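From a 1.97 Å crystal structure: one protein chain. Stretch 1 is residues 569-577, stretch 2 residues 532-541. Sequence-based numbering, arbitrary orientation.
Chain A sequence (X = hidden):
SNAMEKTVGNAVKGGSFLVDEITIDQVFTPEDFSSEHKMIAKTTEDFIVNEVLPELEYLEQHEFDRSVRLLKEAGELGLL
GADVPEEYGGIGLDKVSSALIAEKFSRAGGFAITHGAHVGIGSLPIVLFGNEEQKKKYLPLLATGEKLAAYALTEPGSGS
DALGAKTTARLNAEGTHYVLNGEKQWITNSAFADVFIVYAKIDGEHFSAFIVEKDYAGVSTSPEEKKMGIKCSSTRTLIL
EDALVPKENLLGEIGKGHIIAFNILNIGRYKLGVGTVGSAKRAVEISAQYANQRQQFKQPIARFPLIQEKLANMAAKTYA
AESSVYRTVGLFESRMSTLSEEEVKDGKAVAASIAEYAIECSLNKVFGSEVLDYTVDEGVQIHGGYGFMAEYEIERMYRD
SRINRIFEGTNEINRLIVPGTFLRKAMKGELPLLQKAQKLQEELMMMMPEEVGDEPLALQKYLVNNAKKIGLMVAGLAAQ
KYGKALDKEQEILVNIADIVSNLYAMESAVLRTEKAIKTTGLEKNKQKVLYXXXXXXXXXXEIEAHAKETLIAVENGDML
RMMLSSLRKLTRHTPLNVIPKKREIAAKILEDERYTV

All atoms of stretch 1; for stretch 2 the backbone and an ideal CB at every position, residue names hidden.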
# COMPACT_ATOMS: atom_id res chain seq x y z
N LYS A 569 25.91 14.47 14.88
CA LYS A 569 27.05 13.72 15.42
C LYS A 569 26.76 12.22 15.53
O LYS A 569 27.64 11.40 15.29
CB LYS A 569 27.46 14.27 16.80
CG LYS A 569 28.28 15.57 16.74
CD LYS A 569 28.61 16.11 18.12
CE LYS A 569 29.06 17.58 18.05
NZ LYS A 569 29.19 18.19 19.41
N LEU A 570 25.53 11.87 15.89
CA LEU A 570 25.15 10.47 16.05
C LEU A 570 24.90 9.82 14.70
O LEU A 570 24.92 8.61 14.57
CB LEU A 570 23.93 10.34 16.95
CG LEU A 570 24.21 10.44 18.44
CD1 LEU A 570 22.91 10.39 19.17
CD2 LEU A 570 25.15 9.34 18.94
N THR A 571 24.71 10.64 13.69
CA THR A 571 24.19 10.14 12.44
C THR A 571 25.19 10.16 11.28
O THR A 571 24.97 9.52 10.24
CB THR A 571 22.88 10.88 12.16
OG1 THR A 571 21.92 9.95 11.68
CG2 THR A 571 23.07 12.05 11.24
N ARG A 572 26.30 10.87 11.48
CA ARG A 572 27.37 10.98 10.49
C ARG A 572 28.05 9.64 10.19
O ARG A 572 28.45 8.91 11.11
CB ARG A 572 28.43 11.97 11.00
CG ARG A 572 27.98 13.43 11.02
CD ARG A 572 29.14 14.40 10.81
NE ARG A 572 30.37 13.96 11.48
CZ ARG A 572 31.41 13.39 10.86
NH1 ARG A 572 31.39 13.19 9.54
NH2 ARG A 572 32.48 13.02 11.55
N HIS A 573 28.19 9.31 8.91
CA HIS A 573 28.93 8.13 8.47
C HIS A 573 29.15 8.20 6.98
O HIS A 573 28.59 9.06 6.32
CB HIS A 573 28.20 6.83 8.82
CG HIS A 573 26.95 6.60 8.03
ND1 HIS A 573 25.78 7.29 8.27
CD2 HIS A 573 26.69 5.75 7.01
CE1 HIS A 573 24.84 6.86 7.44
NE2 HIS A 573 25.37 5.92 6.67
N THR A 574 29.96 7.28 6.45
CA THR A 574 30.16 7.24 5.01
C THR A 574 29.10 6.35 4.39
O THR A 574 29.18 5.14 4.51
CB THR A 574 31.54 6.71 4.61
OG1 THR A 574 32.55 7.60 5.10
CG2 THR A 574 31.66 6.62 3.07
N PRO A 575 28.13 6.94 3.69
CA PRO A 575 27.05 6.16 3.11
C PRO A 575 27.58 5.20 2.04
O PRO A 575 28.62 5.45 1.44
CB PRO A 575 26.14 7.24 2.51
CG PRO A 575 27.06 8.35 2.17
CD PRO A 575 28.06 8.36 3.30
N LEU A 576 26.87 4.09 1.85
CA LEU A 576 27.19 3.10 0.83
C LEU A 576 26.43 3.38 -0.44
O LEU A 576 25.41 4.07 -0.42
CB LEU A 576 26.77 1.71 1.29
CG LEU A 576 27.29 1.21 2.63
CD1 LEU A 576 26.52 -0.06 3.01
CD2 LEU A 576 28.81 0.97 2.57
N ASN A 577 26.94 2.85 -1.54
CA ASN A 577 26.24 2.81 -2.82
C ASN A 577 25.43 1.51 -2.92
O ASN A 577 25.99 0.43 -3.14
CB ASN A 577 27.25 2.93 -3.98
CG ASN A 577 26.59 2.86 -5.35
OD1 ASN A 577 25.36 2.98 -5.48
ND2 ASN A 577 27.41 2.66 -6.38
N UNK A 532 21.86 -7.04 4.82
CA UNK A 532 22.16 -6.27 6.03
C UNK A 532 22.65 -4.85 5.76
O UNK A 532 22.15 -3.90 6.38
CB UNK A 532 23.21 -7.01 6.86
N UNK A 533 23.60 -4.70 4.82
CA UNK A 533 24.12 -3.38 4.44
C UNK A 533 23.02 -2.47 3.90
O UNK A 533 22.89 -1.30 4.29
CB UNK A 533 25.23 -3.53 3.39
N UNK A 534 22.23 -3.04 3.01
CA UNK A 534 21.20 -2.32 2.29
C UNK A 534 20.05 -1.96 3.25
O UNK A 534 19.60 -0.82 3.27
CB UNK A 534 20.69 -3.15 1.11
N UNK A 535 19.60 -2.93 4.05
CA UNK A 535 18.48 -2.66 4.96
C UNK A 535 18.89 -1.62 6.02
O UNK A 535 18.14 -0.69 6.32
CB UNK A 535 18.02 -3.95 5.63
N UNK A 536 20.07 -1.82 6.59
CA UNK A 536 20.57 -0.91 7.63
C UNK A 536 20.68 0.53 7.18
O UNK A 536 20.22 1.44 7.88
CB UNK A 536 21.94 -1.38 8.12
N UNK A 537 21.25 0.73 6.00
CA UNK A 537 21.38 2.06 5.46
C UNK A 537 20.02 2.76 5.38
O UNK A 537 19.85 3.90 5.85
CB UNK A 537 22.04 2.00 4.08
N UNK A 538 19.04 2.08 4.77
CA UNK A 538 17.71 2.68 4.62
C UNK A 538 16.91 2.83 5.90
O UNK A 538 16.25 3.85 6.10
CB UNK A 538 16.89 1.84 3.64
N UNK A 539 16.96 1.82 6.78
CA UNK A 539 16.27 1.88 8.08
C UNK A 539 16.88 2.97 8.98
O UNK A 539 16.16 3.64 9.72
CB UNK A 539 16.34 0.52 8.78
N UNK A 540 18.20 3.12 8.91
CA UNK A 540 18.88 4.17 9.68
C UNK A 540 18.53 5.58 9.20
O UNK A 540 18.32 6.48 10.01
CB UNK A 540 20.39 3.97 9.60
N UNK A 541 18.47 5.74 7.87
CA UNK A 541 17.88 6.93 7.26
C UNK A 541 16.48 7.28 7.79
O UNK A 541 16.25 8.42 8.22
CB UNK A 541 17.81 6.73 5.74

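Stretch 2 is helical throughout, with i to i+4 backbone hydrogen bonds, so one stripe of it, 533, 537 and 540, can address stretch 1, which leaves a helix at Arg572 and runs on as an extended loop.

Position 532 has its CB out of reach of stretch 1, which sets no preference there. It is Thr532, whose OG1 is hydrogen-bonded elsewhere in the structure.

At 533, CA-to-CB points toward stretch 1, and the ideal CB already lies 3.7 Å from Leu576 CD1. The first carbon therefore already makes a contact, and alanine, a methionine or a long polar chain with an aliphatic stem would all suit. The deposited residue is Glu533, which sets its CB, with CG close behind, against the leucine methyl; its OE1 is hydrogen-bonded elsewhere.

Positions 534, 535 and 536 find nothing of stretch 1 within 5.5 Å of their ideal CB atoms, so the loop does not choose among side chains. They are Val534, Phe535 and Cys536.

Position 537 is the most constrained. Its CB points toward the loop but stays 5.1 Å from Leu576 CD1, leaving room for a longer chain. Beyond lie the backbone N and O of Leu576, a donor and an acceptor belonging to one residue. A side chain carrying both complementary groups is the natural answer: glutamine has the reach, whereas asparagine has the same amide on a shorter stem. The deposited Gln537 does this. Leu576 N donates to Gln537 OE1 at 2.8 Å, and Gln537 NE2 donates to Leu576 O, also at 2.8 Å. With angles of 167° and 172°, both bonds are nearly straight.

Positions 538 and 539 are out of reach. They are Glu538 and Ala539.

At 540 the CB again points toward stretch 1, but with no atom of it within 5.5 Å. The gap leads to Leu570, Thr571 and His573, where a large side chain, aromatic or perhaps methionine, could span the distance. Phe540 does so with chi1 in t. Its CZ reaches 3.8 Å from Leu570 O, which lies at the ring edge, while CE2 comes 3.2 Å from Thr571 OG1. The His573 ring, tethered by ND1 donating to Thr571 O at 3.1 Å, is nearly perpendicular to the phenyl, with centroids 5.8 Å apart.

Position 541 starts sideways, with nothing of stretch 1 near its ideal CB, and could take many residues. Asn541 brings its end nearer the loop but makes no close contact.

Stretch 2 (532-541) TEVFCQEAFN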
# COMPACT_ATOMS: atom_id res chain seq x y z
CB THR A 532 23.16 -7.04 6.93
OG1 THR A 532 22.56 -8.29 7.27
CG2 THR A 532 23.45 -6.29 8.23
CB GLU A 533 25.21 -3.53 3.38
CG GLU A 533 26.52 -4.03 3.98
CD GLU A 533 27.52 -4.49 2.94
OE1 GLU A 533 27.13 -4.78 1.78
OE2 GLU A 533 28.72 -4.54 3.29
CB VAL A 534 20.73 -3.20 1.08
CG1 VAL A 534 19.32 -2.92 0.70
CG2 VAL A 534 21.71 -3.03 -0.12
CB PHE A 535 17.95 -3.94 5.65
CG PHE A 535 16.90 -3.66 6.69
CD1 PHE A 535 15.59 -3.44 6.32
CD2 PHE A 535 17.24 -3.53 8.04
CE1 PHE A 535 14.61 -3.13 7.27
CE2 PHE A 535 16.29 -3.23 9.00
CZ PHE A 535 14.96 -3.05 8.62
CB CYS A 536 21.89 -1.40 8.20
SG CYS A 536 21.60 -2.69 9.42
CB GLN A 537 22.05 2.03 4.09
CG GLN A 537 22.14 3.40 3.48
CD GLN A 537 23.40 3.60 2.66
OE1 GLN A 537 24.52 3.48 3.16
NE2 GLN A 537 23.22 3.90 1.38
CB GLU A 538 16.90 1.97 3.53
CG GLU A 538 17.34 2.40 2.09
CD GLU A 538 17.14 1.31 1.02
OE1 GLU A 538 17.52 1.52 -0.16
OE2 GLU A 538 16.62 0.22 1.36
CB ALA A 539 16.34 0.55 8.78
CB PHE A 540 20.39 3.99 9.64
CG PHE A 540 21.13 4.85 10.63
CD1 PHE A 540 21.16 4.51 11.98
CD2 PHE A 540 21.76 6.02 10.21
CE1 PHE A 540 21.85 5.31 12.91
CE2 PHE A 540 22.46 6.83 11.13
CZ PHE A 540 22.50 6.47 12.48
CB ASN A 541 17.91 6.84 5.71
CG ASN A 541 19.35 6.97 5.13
OD1 ASN A 541 20.27 7.39 5.83
ND2 ASN A 541 19.51 6.62 3.85
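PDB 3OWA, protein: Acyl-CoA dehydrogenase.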